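Local coordinates for protein 2-keto acid:ferredoxin oxidoreductase subunit alpha (Pyrococcus furiosus, PDB 1YD7) that probably forms part of a thiamine-diphosphate-dependent complex that oxidises 2-oxoglutarate to succinyl-CoA and carbon dioxide, passing the electrons to ferredoxin, at residues P20-G25 with H191-V196; R39-Y44 with K89-T94. All coordinates share one frame; numbering follows the deposited sequence. Where two conformers were deposited one is given.

Interaction 1 (P20-G25 with H191-V196)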
ATOM      1  N   PRO A  20     -11.644  12.426  12.388  1.00 34.67           N
ATOM      2  CA  PRO A  20     -10.886  11.382  13.048  1.00 31.04           C
ATOM      3  C   PRO A  20     -11.617  10.055  13.108  1.00 26.99           C
ATOM      4  O   PRO A  20     -12.818   9.975  12.967  1.00 25.39           O
ATOM      5  CB  PRO A  20     -10.652  11.942  14.478  1.00 34.47           C
ATOM      6  CG  PRO A  20     -11.093  13.382  14.430  1.00 34.63           C
ATOM      7  CD  PRO A  20     -12.167  13.385  13.383  1.00 37.68           C
ATOM      8  N   ASP A  21     -10.850   9.012  13.286  1.00 29.03           N
ATOM      9  CA  ASP A  21     -11.388   7.701  13.438  1.00 31.08           C
ATOM     10  C   ASP A  21     -10.320   6.910  14.142  1.00 29.99           C
ATOM     11  O   ASP A  21      -9.125   7.134  13.931  1.00 29.75           O
ATOM     12  CB  ASP A  21     -11.685   7.068  12.077  1.00 35.66           C
ATOM     13  CG  ASP A  21     -12.816   6.039  12.132  1.00 36.86           C
ATOM     14  OD1 ASP A  21     -13.219   5.594  13.245  1.00 36.86           O
ATOM     15  OD2 ASP A  21     -13.333   5.716  11.046  1.00 32.30           O
ATOM     16  N   PHE A  22     -10.773   5.950  14.929  1.00 31.91           N
ATOM     17  CA  PHE A  22      -9.938   5.205  15.837  1.00 33.11           C
ATOM     18  C   PHE A  22      -9.730   3.887  15.123  1.00 32.07           C
ATOM     19  O   PHE A  22     -10.639   3.050  15.079  1.00 29.13           O
ATOM     20  CB  PHE A  22     -10.694   5.066  17.182  1.00 34.63           C
ATOM     21  CG  PHE A  22      -9.910   4.412  18.286  1.00 35.05           C
ATOM     22  CD1 PHE A  22      -8.607   4.802  18.567  1.00 36.11           C
ATOM     23  CD2 PHE A  22     -10.502   3.426  19.087  1.00 34.13           C
ATOM     24  CE1 PHE A  22      -7.879   4.204  19.600  1.00 35.32           C
ATOM     25  CE2 PHE A  22      -9.801   2.845  20.123  1.00 35.28           C
ATOM     26  CZ  PHE A  22      -8.484   3.238  20.391  1.00 35.25           C
ATOM     27  N   ILE A  23      -8.543   3.708  14.538  1.00 31.60           N
ATOM     28  CA  ILE A  23      -8.341   2.637  13.557  1.00 30.07           C
ATOM     29  C   ILE A  23      -7.027   1.972  13.786  1.00 26.21           C
ATOM     30  O   ILE A  23      -6.191   2.511  14.483  1.00 23.83           O
ATOM     31  CB  ILE A  23      -8.409   3.150  12.095  1.00 29.59           C
ATOM     32  CG1 ILE A  23      -7.328   4.196  11.823  1.00 31.98           C
ATOM     33  CG2 ILE A  23      -9.767   3.756  11.801  1.00 30.11           C
ATOM     34  CD1 ILE A  23      -7.309   4.678  10.409  1.00 32.56           C
ATOM     35  N   GLN A  24      -6.857   0.790  13.202  1.00 21.33           N
ATOM     36  CA  GLN A  24      -5.608   0.062  13.321  1.00 26.36           C
ATOM     37  C   GLN A  24      -4.675   0.393  12.153  1.00 26.56           C
ATOM     38  O   GLN A  24      -5.096   1.031  11.182  1.00 20.95           O
ATOM     39  CB  GLN A  24      -5.877  -1.436  13.398  1.00 30.96           C
ATOM     40  CG  GLN A  24      -6.537  -1.857  14.728  1.00 32.24           C
ATOM     41  CD  GLN A  24      -6.833  -3.322  14.783  1.00 30.99           C
ATOM     42  OE1 GLN A  24      -7.656  -3.821  14.031  1.00 31.59           O
ATOM     43  NE2 GLN A  24      -6.147  -4.027  15.662  1.00 33.47           N
ATOM     44  N   GLY A  25      -3.410  -0.014  12.293  1.00 25.54           N
ATOM     45  CA  GLY A  25      -2.358   0.330  11.369  1.00 28.90           C
ATOM     46  C   GLY A  25      -2.639  -0.154   9.944  1.00 30.29           C
ATOM     47  O   GLY A  25      -2.422   0.602   8.995  1.00 33.38           O
ATOM     48  N   HIS A 191      -1.709  -3.804  14.078  1.00 39.16           N
ATOM     49  CA  HIS A 191      -2.812  -4.039  15.016  1.00 40.12           C
ATOM     50  C   HIS A 191      -2.929  -3.019  16.133  1.00 39.58           C
ATOM     51  O   HIS A 191      -3.929  -3.034  16.847  1.00 39.13           O
ATOM     52  CB  HIS A 191      -2.758  -5.464  15.562  1.00 39.22           C
ATOM     53  CG  HIS A 191      -2.891  -6.497  14.489  1.00 40.32           C
ATOM     54  ND1 HIS A 191      -1.820  -6.918  13.729  1.00 40.07           N
ATOM     55  CD2 HIS A 191      -3.973  -7.164  14.021  1.00 39.45           C
ATOM     56  CE1 HIS A 191      -2.235  -7.813  12.854  1.00 41.37           C
ATOM     57  NE2 HIS A 191      -3.539  -7.971  12.999  1.00 39.94           N
HETATM   58  N   MSE A 192      -1.959  -2.112  16.247  1.00 40.63           N
HETATM   59  CA  MSE A 192      -2.101  -0.943  17.111  1.00 43.12           C
HETATM   60  C   MSE A 192      -3.315  -0.187  16.682  1.00 37.02           C
HETATM   61  O   MSE A 192      -3.637  -0.189  15.497  1.00 34.64           O
HETATM   62  CB  MSE A 192      -0.958   0.035  16.948  1.00 47.20           C
HETATM   63  CG  MSE A 192       0.364  -0.482  17.310  1.00 52.08           C
HETATM   64 SE   MSE A 192       1.649   0.974  17.357  1.00 59.53          SE
HETATM   65  CE  MSE A 192       3.154  -0.204  17.578  1.00 53.17           C
ATOM     66  N   ARG A 193      -3.930   0.519  17.629  1.00 32.71           N
ATOM     67  CA  ARG A 193      -5.134   1.310  17.386  1.00 30.75           C
ATOM     68  C   ARG A 193      -4.848   2.709  17.841  1.00 31.04           C
ATOM     69  O   ARG A 193      -4.291   2.893  18.912  1.00 35.19           O
ATOM     70  CB  ARG A 193      -6.317   0.792  18.202  0.50 31.09           C
ATOM     71  CG  ARG A 193      -6.894  -0.505  17.739  0.50 28.49           C
ATOM     72  CD  ARG A 193      -8.111  -0.930  18.575  0.50 25.61           C
ATOM     73  NE  ARG A 193      -8.577  -2.256  18.191  0.50 20.95           N
ATOM     74  CZ  ARG A 193      -7.953  -3.384  18.513  0.50 25.48           C
ATOM     75  NH1 ARG A 193      -6.828  -3.364  19.239  0.50 26.90           N
ATOM     76  NH2 ARG A 193      -8.443  -4.551  18.105  0.50 23.23           N
ATOM     77  N   GLU A 194      -5.202   3.707  17.038  1.00 30.95           N
ATOM     78  CA  GLU A 194      -4.947   5.087  17.402  1.00 32.45           C
ATOM     79  C   GLU A 194      -5.973   5.921  16.711  1.00 32.49           C
ATOM     80  O   GLU A 194      -6.450   5.541  15.636  1.00 36.29           O
ATOM     81  CB  GLU A 194      -3.520   5.504  17.005  1.00 35.81           C
ATOM     82  CG  GLU A 194      -3.290   7.007  16.968  1.00 37.83           C
ATOM     83  CD  GLU A 194      -1.857   7.455  16.605  1.00 41.38           C
ATOM     84  OE1 GLU A 194      -0.947   6.621  16.287  1.00 44.06           O
ATOM     85  OE2 GLU A 194      -1.662   8.697  16.656  1.00 43.57           O
ATOM     86  N   ARG A 195      -6.335   7.051  17.324  1.00 34.75           N
ATOM     87  CA  ARG A 195      -7.303   7.969  16.736  1.00 37.44           C
ATOM     88  C   ARG A 195      -6.539   8.935  15.838  1.00 39.64           C
ATOM     89  O   ARG A 195      -5.686   9.682  16.311  1.00 43.96           O
ATOM     90  CB  ARG A 195      -8.055   8.736  17.819  1.00 39.45           C
ATOM     91  CG  ARG A 195      -9.219   9.602  17.335  1.00 36.85           C
ATOM     92  CD  ARG A 195      -9.990  10.183  18.560  1.00 38.61           C
ATOM     93  NE  ARG A 195     -11.181  10.917  18.139  1.00 35.02           N
ATOM     94  CZ  ARG A 195     -11.366  12.223  18.276  1.00 35.79           C
ATOM     95  NH1 ARG A 195     -10.481  12.979  18.908  1.00 39.15           N
ATOM     96  NH2 ARG A 195     -12.472  12.779  17.801  1.00 36.38           N
ATOM     97  N   VAL A 196      -6.815   8.881  14.540  1.00 37.84           N
ATOM     98  CA  VAL A 196      -6.129   9.734  13.586  1.00 38.03           C
ATOM     99  C   VAL A 196      -7.128  10.452  12.702  1.00 35.15           C
ATOM    100  O   VAL A 196      -8.154   9.898  12.294  1.00 35.21           O
ATOM    101  CB  VAL A 196      -5.082   8.963  12.706  1.00 39.85           C
ATOM    102  CG1 VAL A 196      -4.104   8.198  13.578  1.00 42.24           C
ATOM    103  CG2 VAL A 196      -5.747   8.036  11.771  1.00 41.82           C
TER
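D21 and I23 pair with V196 and E194 in antiparallel register, the strand axes running 163° apart and approaching to 4.4 Å. Each of these two pairs is closed by a reciprocal set of N-H to O=C bonds, D21 N to V196 O and V196 N to D21 O, I23 N to E194 O and E194 N to I23 O, all 3.0 Å. F22/R195 between them and Q24/R193 beyond are non-hydrogen-bonded pairs. The result is a two-stranded antiparallel sheet whose strands are far apart in sequence, with much of the thiamine-diphosphate-binding family region between them. F22, Q24, R193 and R195 line one face. There, in the R193 conformer given, the Q24 amide stacks on the guanidinium, 19° between planes, with NE2 over its centre. The same NE2 donates to H191 O at 2.7 Å, which fixes the amide's rotation. F22, with CG anti to its backbone N (chi1 -175°), turns its ring edge onto the opposite backbone, CD1 standing 3.4 Å from R195 N. P20 lays CB and CG over one face of the R195 guanidinium. On the opposite face of the sheet I23 CD1 meets V196 CG2 at 3.9 Å, and helices 25-36 and 160-177 pack beneath them. D21 OD2 reaches R31 in a salt bridge.

Interaction 2 (R39-Y44 with K89-T94)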
ATOM      1  N   ARG A  39      -5.621   1.966  -7.276  1.00 32.97           N
ATOM      2  CA  ARG A  39      -6.772   1.243  -7.799  1.00 30.08           C
ATOM      3  C   ARG A  39      -6.433  -0.169  -8.205  1.00 26.86           C
ATOM      4  O   ARG A  39      -7.273  -0.872  -8.699  1.00 32.49           O
ATOM      5  CB  ARG A  39      -7.404   2.010  -8.948  1.00 28.57           C
ATOM      6  CG  ARG A  39      -8.005   3.336  -8.518  1.00 27.97           C
ATOM      7  CD  ARG A  39      -9.106   3.138  -7.448  1.00 29.98           C
ATOM      8  NE  ARG A  39      -9.737   4.398  -7.028  1.00 30.45           N
ATOM      9  CZ  ARG A  39      -9.301   5.204  -6.055  1.00 29.89           C
ATOM     10  NH1 ARG A  39      -8.225   4.923  -5.340  1.00 29.83           N
ATOM     11  NH2 ARG A  39      -9.974   6.302  -5.775  1.00 29.62           N
ATOM     12  N   PHE A  40      -5.223  -0.619  -7.917  1.00 25.66           N
ATOM     13  CA  PHE A  40      -4.886  -1.971  -8.185  1.00 25.49           C
ATOM     14  C   PHE A  40      -4.103  -2.550  -7.032  1.00 27.27           C
ATOM     15  O   PHE A  40      -3.068  -1.985  -6.645  1.00 30.69           O
ATOM     16  CB  PHE A  40      -4.026  -2.068  -9.473  1.00 25.26           C
ATOM     17  CG  PHE A  40      -3.716  -3.456  -9.841  1.00 25.22           C
ATOM     18  CD1 PHE A  40      -4.537  -4.150 -10.724  1.00 28.16           C
ATOM     19  CD2 PHE A  40      -2.651  -4.115  -9.260  1.00 25.20           C
ATOM     20  CE1 PHE A  40      -4.264  -5.481 -11.048  1.00 26.83           C
ATOM     21  CE2 PHE A  40      -2.390  -5.458  -9.556  1.00 26.60           C
ATOM     22  CZ  PHE A  40      -3.185  -6.131 -10.462  1.00 24.63           C
ATOM     23  N   TYR A  41      -4.539  -3.708  -6.539  1.00 28.34           N
ATOM     24  CA  TYR A  41      -3.873  -4.393  -5.427  1.00 29.63           C
ATOM     25  C   TYR A  41      -3.787  -5.879  -5.747  1.00 30.24           C
ATOM     26  O   TYR A  41      -4.783  -6.501  -6.136  1.00 35.26           O
ATOM     27  CB  TYR A  41      -4.648  -4.168  -4.100  1.00 31.86           C
ATOM     28  CG  TYR A  41      -4.057  -4.876  -2.877  1.00 31.72           C
ATOM     29  CD1 TYR A  41      -3.203  -4.216  -2.011  1.00 35.01           C
ATOM     30  CD2 TYR A  41      -4.345  -6.187  -2.601  1.00 33.13           C
ATOM     31  CE1 TYR A  41      -2.656  -4.845  -0.895  1.00 34.49           C
ATOM     32  CE2 TYR A  41      -3.786  -6.836  -1.512  1.00 33.22           C
ATOM     33  CZ  TYR A  41      -2.952  -6.152  -0.658  1.00 35.08           C
ATOM     34  OH  TYR A  41      -2.420  -6.785   0.443  1.00 36.37           O
ATOM     35  N   ALA A  42      -2.612  -6.462  -5.588  1.00 33.68           N
ATOM     36  CA  ALA A  42      -2.452  -7.896  -5.786  1.00 34.45           C
ATOM     37  C   ALA A  42      -1.775  -8.493  -4.568  1.00 38.88           C
ATOM     38  O   ALA A  42      -0.774  -7.963  -4.054  1.00 40.89           O
ATOM     39  CB  ALA A  42      -1.657  -8.189  -7.050  1.00 37.37           C
ATOM     40  N   GLY A  43      -2.344  -9.591  -4.080  1.00 41.44           N
ATOM     41  CA  GLY A  43      -1.819 -10.256  -2.904  1.00 39.81           C
ATOM     42  C   GLY A  43      -2.653 -11.461  -2.546  1.00 43.79           C
ATOM     43  O   GLY A  43      -3.572 -11.818  -3.275  1.00 40.83           O
ATOM     44  N   TYR A  44      -2.279 -12.086  -1.433  1.00 46.96           N
ATOM     45  CA  TYR A  44      -2.982 -13.189  -0.795  1.00 48.60           C
ATOM     46  C   TYR A  44      -3.196 -12.721   0.651  1.00 47.90           C
ATOM     47  O   TYR A  44      -2.451 -11.857   1.127  1.00 50.06           O
ATOM     48  CB  TYR A  44      -2.126 -14.474  -0.845  0.65 48.93           C
ATOM     49  CG  TYR A  44      -2.877 -15.806  -0.664  0.65 49.62           C
ATOM     50  CD1 TYR A  44      -3.949 -16.151  -1.502  0.65 49.99           C
ATOM     51  CD2 TYR A  44      -2.480 -16.721   0.324  0.65 48.70           C
ATOM     52  CE1 TYR A  44      -4.645 -17.360  -1.357  0.65 48.65           C
ATOM     53  N   LYS A  89      -2.056   3.066 -10.513  1.00 31.35           N
ATOM     54  CA  LYS A  89      -1.292   3.117  -9.243  1.00 29.66           C
ATOM     55  C   LYS A  89      -1.490   1.796  -8.532  1.00 24.63           C
ATOM     56  O   LYS A  89      -2.610   1.452  -8.176  1.00 25.05           O
ATOM     57  CB  LYS A  89      -1.758   4.243  -8.355  1.00 31.53           C
ATOM     58  CG  LYS A  89      -1.340   5.611  -8.792  1.00 34.38           C
ATOM     59  CD  LYS A  89      -1.458   6.585  -7.587  1.00 34.33           C
ATOM     60  CE  LYS A  89      -1.178   7.991  -7.992  1.00 34.07           C
ATOM     61  NZ  LYS A  89      -1.156   8.889  -6.849  1.00 33.32           N
ATOM     62  N   ALA A  90      -0.406   1.052  -8.349  1.00 25.81           N
ATOM     63  CA  ALA A  90      -0.465  -0.358  -7.974  1.00 26.19           C
ATOM     64  C   ALA A  90       0.320  -0.620  -6.715  1.00 30.16           C
ATOM     65  O   ALA A  90       1.305   0.090  -6.428  1.00 30.09           O
ATOM     66  CB  ALA A  90       0.100  -1.237  -9.091  1.00 26.87           C
HETATM   67  N   MSE A  91      -0.137  -1.626  -5.969  1.00 32.96           N
HETATM   68  CA  MSE A  91       0.549  -2.107  -4.786  1.00 39.91           C
HETATM   69  C   MSE A  91       0.379  -3.610  -4.614  1.00 35.78           C
HETATM   70  O   MSE A  91      -0.515  -4.220  -5.190  1.00 32.44           O
HETATM   71  CB  MSE A  91       0.138  -1.314  -3.528  1.00 42.46           C
HETATM   72  CG  MSE A  91      -1.019  -1.830  -2.713  1.00 50.91           C
HETATM   73 SE   MSE A  91      -1.260  -0.999  -0.861  1.00 60.37          SE
HETATM   74  CE  MSE A  91       0.386  -0.405  -0.356  1.00 55.42           C
ATOM     75  N   THR A  92       1.300  -4.207  -3.873  1.00 34.78           N
ATOM     76  CA  THR A  92       1.183  -5.578  -3.432  1.00 35.65           C
ATOM     77  C   THR A  92       1.665  -5.628  -1.986  1.00 34.31           C
ATOM     78  O   THR A  92       2.297  -4.683  -1.516  1.00 33.97           O
ATOM     79  CB  THR A  92       1.984  -6.559  -4.349  1.00 37.86           C
ATOM     80  OG1 THR A  92       1.904  -7.899  -3.825  1.00 42.08           O
ATOM     81  CG2 THR A  92       3.465  -6.147  -4.484  1.00 40.32           C
ATOM     82  N   ALA A  93       1.338  -6.716  -1.290  1.00 36.90           N
ATOM     83  CA  ALA A  93       1.694  -6.914   0.118  1.00 43.07           C
ATOM     84  C   ALA A  93       2.209  -8.316   0.364  1.00 44.74           C
ATOM     85  O   ALA A  93       1.597  -9.276  -0.059  1.00 42.40           O
ATOM     86  CB  ALA A  93       0.511  -6.638   1.029  1.00 44.16           C
ATOM     87  N   THR A  94       3.339  -8.421   1.056  1.00 50.81           N
ATOM     88  CA  THR A  94       3.933  -9.720   1.368  1.00 52.51           C
ATOM     89  C   THR A  94       4.398  -9.762   2.820  1.00 53.70           C
ATOM     90  O   THR A  94       4.392  -8.741   3.512  1.00 49.32           O
ATOM     91  CB  THR A  94       5.087 -10.083   0.393  1.00 52.94           C
ATOM     92  OG1 THR A  94       5.604 -11.371   0.744  1.00 52.99           O
ATOM     93  CG2 THR A  94       6.214  -9.033   0.409  1.00 51.12           C
TER
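Y41 and M91 sit on the same face of two adjacent parallel strands, their side chains crossing at an oblique angle, and their shapes mesh. The selenomethionine M91 sets CG against the ring at 3.3 Å from Y41 CD1, then bends at chi3. Its SE lies at the ring edge, in plane, 5.1 Å from the Y41 centroid, a Met-aromatic contact. Further along, the small A93 leaves room for the far end of the ring: Y41 OH comes against A93 CB, and Y41 CZ is 3.9 Å from that methyl. The hydroxyl is buried with no polar partner in the model. An alanine in place of Y41 would probably open a gap beside M91 and A93, leaving the selenomethionine side chain freer to turn. These are neighbouring inner strands of the parallel sheet in the alpha/beta thiamine-diphosphate-binding fold, with strand 66-69 flanking one and 116-121 the other. M91 N to F40 O and A42 N to M91 O stitch the backbones together. On the opposite face the F40 ring brings CD2 to 4.0 Å from A90 CB, under helix 73-85. T92, its OG1 anti to the backbone N (chi1 177°), swings that hydroxyl across to donate to A42 O at 2.7 Å.

From the N terminus the chain enters strand 19-24, turns straight into helix 25-36 and drops into strand 40-43. It then passes through helix 52-59, strand 66-69 and helix 73-85 before strand 90-95 returns beside 40-43, so interaction 2 closes a loop with 44 residues between its segments. The chain continues through strands 116-121, 153-155 and 180-185, and strand 193-198 finally meets strand 19-24, closing interaction 1 across 165 residues. Interaction 2 is therefore nested wholly inside interaction 1. One joins inner strands of the six-stranded parallel sheet; the other ties the two ends of the modelled fold into a separate peripheral sheet. Their centres lie 22 Å apart, and they do not touch.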